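Local coordinates for protein multi-copper Oxidase CueO (Ochrobactrum, PDB 6EVG) that acts as a laccase-like multicopper oxidase, oxidising lignin model compounds and lignosulfonate, probably passing the electrons through a copper centre to dioxygen, at residues I224-N229 against I264-R269; A441-I445 against S458-A464. One frame throughout, in Å; residues are numbered along the deposited sequence.

Overall arrangement
Both contacts are buried. Contact 1 lies about 4 Å from the centre of the chain and contact 2 about 13 Å (contact centre to chain centre). Contact 1 belongs to the middle multicopper oxidase region of the sequence and contact 2 to the last, so they hold different strands. Each has an antiparallel pairing at its heart. In contact 1 backbone bonds and an asparagine amide fix a tight turn. Contact 2 adds an arginine on a tryptophan face and bridging waters, near the partly exposed Ser458 and Trp460. Two salt bridges, Glu268 to Lys461 and Arg269 to Asp462, join the two contacts directly.

Contact 1 (I224-N229 against I264-R269); sequences ILNGAN and ISPGER. With EDO (1,2-ethanediol), chain D.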
# COMPACT_ATOMS: atom_id res chain seq x y z
N ILE A 224 -8.64 -4.21 0.11
CA ILE A 224 -8.02 -3.95 -1.18
C ILE A 224 -6.73 -3.13 -0.97
O ILE A 224 -6.75 -2.09 -0.34
CB ILE A 224 -8.96 -3.19 -2.12
CG1 ILE A 224 -10.33 -3.95 -2.24
CG2 ILE A 224 -8.30 -3.05 -3.49
CD1 ILE A 224 -11.36 -3.21 -3.10
N LEU A 225 -5.64 -3.66 -1.52
CA LEU A 225 -4.33 -2.99 -1.55
C LEU A 225 -3.93 -2.81 -3.03
O LEU A 225 -4.00 -3.75 -3.82
CB LEU A 225 -3.28 -3.88 -0.87
CG LEU A 225 -1.81 -3.47 -1.11
CD1 LEU A 225 -1.42 -2.14 -0.49
CD2 LEU A 225 -0.91 -4.57 -0.58
N ASN A 226 -3.44 -1.59 -3.37
CA ASN A 226 -2.73 -1.43 -4.64
C ASN A 226 -1.24 -1.68 -4.39
O ASN A 226 -0.58 -0.88 -3.72
CB ASN A 226 -2.97 -0.03 -5.21
CG ASN A 226 -2.22 0.18 -6.49
OD1 ASN A 226 -1.31 -0.54 -6.84
ND2 ASN A 226 -2.64 1.23 -7.24
N GLY A 227 -0.77 -2.83 -4.88
CA GLY A 227 0.62 -3.19 -4.74
C GLY A 227 1.47 -3.01 -6.01
O GLY A 227 2.57 -3.59 -6.09
N ALA A 228 0.96 -2.25 -6.97
CA ALA A 228 1.66 -2.07 -8.24
C ALA A 228 2.82 -1.04 -8.09
O ALA A 228 2.86 -0.26 -7.15
CB ALA A 228 0.70 -1.54 -9.29
N ASN A 229 3.73 -1.07 -9.08
CA ASN A 229 4.80 -0.08 -9.10
C ASN A 229 4.30 1.34 -9.25
O ASN A 229 4.89 2.27 -8.72
CB ASN A 229 5.80 -0.38 -10.22
CG ASN A 229 6.77 -1.48 -9.87
OD1 ASN A 229 6.40 -2.54 -9.35
ND2 ASN A 229 8.07 -1.24 -10.17
N ILE A 264 -7.65 3.77 -6.08
CA ILE A 264 -6.64 3.28 -5.16
C ILE A 264 -5.30 3.43 -5.84
O ILE A 264 -5.04 2.83 -6.88
CB ILE A 264 -6.89 1.82 -4.72
CG1 ILE A 264 -8.34 1.52 -4.40
CG2 ILE A 264 -5.99 1.45 -3.56
CD1 ILE A 264 -8.70 0.16 -4.17
N SER A 265 -4.40 4.23 -5.22
CA SER A 265 -3.06 4.44 -5.75
C SER A 265 -2.07 3.53 -5.02
O SER A 265 -2.41 2.99 -3.94
CB SER A 265 -2.68 5.93 -5.65
OG SER A 265 -2.49 6.38 -4.33
N PRO A 266 -0.86 3.37 -5.56
CA PRO A 266 0.11 2.45 -4.93
C PRO A 266 0.35 2.76 -3.47
O PRO A 266 0.69 3.89 -3.12
CB PRO A 266 1.36 2.63 -5.80
CG PRO A 266 0.78 2.95 -7.17
CD PRO A 266 -0.38 3.85 -6.87
N GLY A 267 0.23 1.71 -2.65
CA GLY A 267 0.41 1.85 -1.22
C GLY A 267 -0.81 2.10 -0.40
O GLY A 267 -0.79 1.87 0.82
N GLU A 268 -1.90 2.57 -1.03
CA GLU A 268 -3.15 2.76 -0.33
C GLU A 268 -3.88 1.46 -0.12
O GLU A 268 -3.79 0.52 -0.92
CB GLU A 268 -4.08 3.72 -1.11
CG GLU A 268 -3.62 5.16 -1.22
CD GLU A 268 -4.78 6.01 -1.78
OE1 GLU A 268 -4.93 6.03 -3.02
OE2 GLU A 268 -5.52 6.59 -0.94
N ARG A 269 -4.68 1.50 0.96
CA ARG A 269 -5.59 0.39 1.26
C ARG A 269 -6.98 0.95 1.49
O ARG A 269 -7.15 1.99 2.12
CB ARG A 269 -5.19 -0.40 2.54
CG ARG A 269 -3.90 -1.19 2.43
CD ARG A 269 -2.63 -0.39 2.67
NE ARG A 269 -2.52 -0.02 4.07
CZ ARG A 269 -1.83 1.02 4.52
NH1 ARG A 269 -1.21 1.87 3.68
NH2 ARG A 269 -1.74 1.23 5.84
C1 EDO D . -6.98 9.92 -1.58
O1 EDO D . -5.74 9.24 -1.74
C2 EDO D . -6.85 11.33 -2.10
O2 EDO D . -6.64 11.39 -3.52
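Asn226 carries most of the polar contact with 264-269. Its backbone is held at both ends. The N-H reaches Glu268 O at 3.3 Å, and Asn226 O accepts from Gly267 N at 2.9 Å in a nearly straight bond. Beside these bonds Leu225 and Arg269 form an antiparallel non-hydrogen-bonded pair, and Arg269 CA makes a C-H...O contact with Ile224 O.

The Asn226 side chain adds a second set of bonds. With CG anti to the backbone N (chi1 178°), the amide lies alongside Pro266. ND2 gives a hydrogen to Ile264 O at 2.9 Å, with the donor above the carbonyl plane. Arg231 O also bonds ND2. OD1 accepts from Ala228 N at 2.8 Å, which makes an Asx turn. Bonds at both ends of the amide fix its rotation.

Polar bonds also shape 264-269 itself. Ser265 to Glu268 is a type II turn. Gly267 has a positive phi (93°), where a CB would press on the preceding carbonyl O. Glu268 OE1 accepts from both N and OG of Ser265. Glu268 OE2 forms a salt bridge with Lys461 and also accepts from O1 of a 1,2-ethanediol, probably from the crystallisation liquor. Arg269 NH1 meets Gly267 O in the guanidinium plane.

Apolar packing is tightest where Ile224 CG2 meets Ile264 CD1 at 3.3 Å, the two side chains crossing at about a right angle. Leu225 CD1 lies 3.8 Å from Arg269 CD, the two side chains lying side by side and pointing the same way. Separately, Pro266 CB lies 3.5 Å from the carbonyl oxygen Ala228 O.

The turn carries the chain from strand 262-264 of one sheet to strand 269-275 of another. This is a sheet-to-sheet connection of a cupredoxin-like beta sandwich. Its Pro266 also touches His491, next to the copper ligand Cys490.

Contact 2 (A441-I445 against S458-A464); sequences ASFRI and SGWKDTA
Phe443 and Lys461 pair through their backbones as a single antiparallel bridge. Phe443 N donates to Lys461 O and Lys461 N to Phe443 O, both at 2.9 Å. The Phe443 side chain takes the crowded position between its backbone N and carbonyl carbon (chi1 61°). This puts one ring face over Lys461 O, offset toward the rim. The ring edge meets Ala464 CB, 3.8 Å from Phe443 CZ. Ile445 CD1 touches the same methyl.

Arg444 carries a second set of contacts. Its chain bends at chi2 and chi3 (-67° and -62°) and comes in over Trp460. CD sits over the face of the six-membered ring, 3.7 Å from its centroid, as a CH-pi contact. The guanidinium then grips Ser458 O side-on, from NE at 3.0 Å and from NH2 at 2.9 Å. Trp460 CE3 also meets Ser442 CB at 3.6 Å. Replacing Arg444 by alanine removes both nitrogens that reach Ser458 O, and would probably leave that oxygen without these two donors and the Trp460 face without its CD contact.

Beyond the bridge the chains splay and water fills in. One water links Ile445 N to Gly459 O, and another links the carbonyls of Ile445 and Ser458. Further out, Asp322 O bonds Arg444 NH1, and Pro321 touches both Arg444 and Trp460. Lys461 NZ curls back to Thr463 O at 2.9 Å and, besides its bond to Glu268, forms a salt bridge with Asp249. Thr463 OG1 donates to Asp462 OD1.

Strand 442-448 edges one sheet and strand 463-466 edges the other, beside strand 434-438, which carries the copper ligand His434. The contact thus joins the rims of two sheets, with Phe443 packed between them, as in a cupredoxin-like beta sandwich.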
# COMPACT_ATOMS: atom_id res chain seq x y z
N ALA A 441 4.45 8.38 10.59
CA ALA A 441 3.51 9.41 10.92
C ALA A 441 2.17 9.07 10.24
O ALA A 441 2.12 8.15 9.39
CB ALA A 441 4.00 10.76 10.49
N SER A 442 1.14 9.76 10.65
CA SER A 442 -0.19 9.57 10.10
C SER A 442 -0.76 10.93 9.74
O SER A 442 -0.34 11.93 10.32
CB SER A 442 -1.10 8.82 11.06
OG SER A 442 -0.60 7.54 11.34
N PHE A 443 -1.73 10.99 8.83
CA PHE A 443 -2.30 12.26 8.48
C PHE A 443 -3.79 12.18 8.19
O PHE A 443 -4.36 11.09 7.95
CB PHE A 443 -1.57 12.92 7.30
CG PHE A 443 -1.58 12.16 6.03
CD1 PHE A 443 -2.64 12.23 5.13
CD2 PHE A 443 -0.51 11.32 5.67
CE1 PHE A 443 -2.62 11.56 3.91
CE2 PHE A 443 -0.46 10.65 4.45
CZ PHE A 443 -1.54 10.75 3.60
N ARG A 444 -4.40 13.35 8.25
CA ARG A 444 -5.78 13.58 7.81
C ARG A 444 -5.76 14.46 6.60
O ARG A 444 -5.10 15.52 6.62
CB ARG A 444 -6.63 14.24 8.91
CG ARG A 444 -6.63 13.57 10.25
CD ARG A 444 -7.31 12.21 10.27
NE ARG A 444 -8.74 12.25 9.94
CZ ARG A 444 -9.69 12.67 10.76
NH1 ARG A 444 -9.45 13.10 11.98
NH2 ARG A 444 -10.97 12.61 10.34
N ILE A 445 -6.46 14.12 5.53
CA ILE A 445 -6.55 14.98 4.37
C ILE A 445 -7.54 16.13 4.74
O ILE A 445 -8.68 15.90 5.13
CB ILE A 445 -7.04 14.24 3.14
CG1 ILE A 445 -6.06 13.13 2.76
CG2 ILE A 445 -7.29 15.21 2.00
CD1 ILE A 445 -6.52 12.21 1.68
N SER A 458 -11.39 10.47 4.34
CA SER A 458 -11.30 11.47 5.41
C SER A 458 -10.73 10.97 6.72
O SER A 458 -10.51 11.79 7.62
CB SER A 458 -12.68 12.08 5.67
OG SER A 458 -13.55 11.11 6.28
N GLY A 459 -10.53 9.66 6.85
CA GLY A 459 -10.04 9.10 8.10
C GLY A 459 -8.50 9.20 8.24
O GLY A 459 -7.86 10.00 7.57
N TRP A 460 -7.95 8.39 9.12
CA TRP A 460 -6.47 8.35 9.21
C TRP A 460 -5.88 7.69 8.00
O TRP A 460 -6.35 6.57 7.62
CB TRP A 460 -6.04 7.64 10.49
CG TRP A 460 -6.18 8.45 11.71
CD1 TRP A 460 -7.03 8.30 12.76
CD2 TRP A 460 -5.41 9.65 12.02
NE1 TRP A 460 -6.87 9.29 13.68
CE2 TRP A 460 -5.85 10.13 13.27
CE3 TRP A 460 -4.36 10.30 11.38
CZ2 TRP A 460 -5.27 11.24 13.88
CZ3 TRP A 460 -3.78 11.40 12.01
CH2 TRP A 460 -4.21 11.84 13.23
N LYS A 461 -4.87 8.32 7.40
CA LYS A 461 -4.21 7.75 6.23
C LYS A 461 -2.70 7.88 6.37
O LYS A 461 -2.16 8.64 7.19
CB LYS A 461 -4.74 8.42 4.94
CG LYS A 461 -6.15 7.82 4.58
CD LYS A 461 -6.76 8.28 3.31
CE LYS A 461 -5.94 7.97 2.12
NZ LYS A 461 -5.59 6.53 1.84
N ASP A 462 -2.01 7.06 5.57
CA ASP A 462 -0.56 7.17 5.43
C ASP A 462 -0.12 7.30 4.00
O ASP A 462 1.09 7.56 3.78
CB ASP A 462 0.20 6.02 6.17
CG ASP A 462 -0.14 4.63 5.66
OD1 ASP A 462 -0.01 4.40 4.42
OD2 ASP A 462 -0.53 3.76 6.48
N THR A 463 -0.99 7.12 3.00
CA THR A 463 -0.66 7.18 1.61
C THR A 463 -1.86 7.91 0.94
O THR A 463 -2.99 7.58 1.27
CB THR A 463 -0.44 5.80 0.99
OG1 THR A 463 0.54 5.10 1.80
CG2 THR A 463 0.03 5.87 -0.41
N ALA A 464 -1.61 8.85 0.04
CA ALA A 464 -2.71 9.58 -0.63
C ALA A 464 -2.32 9.99 -2.01
O ALA A 464 -1.18 10.46 -2.21
CB ALA A 464 -3.10 10.79 0.15
O HOH W 1 -13.19 10.79 9.04
O HOH W 2 -10.15 14.55 7.03
O HOH W 3 -7.79 11.72 5.45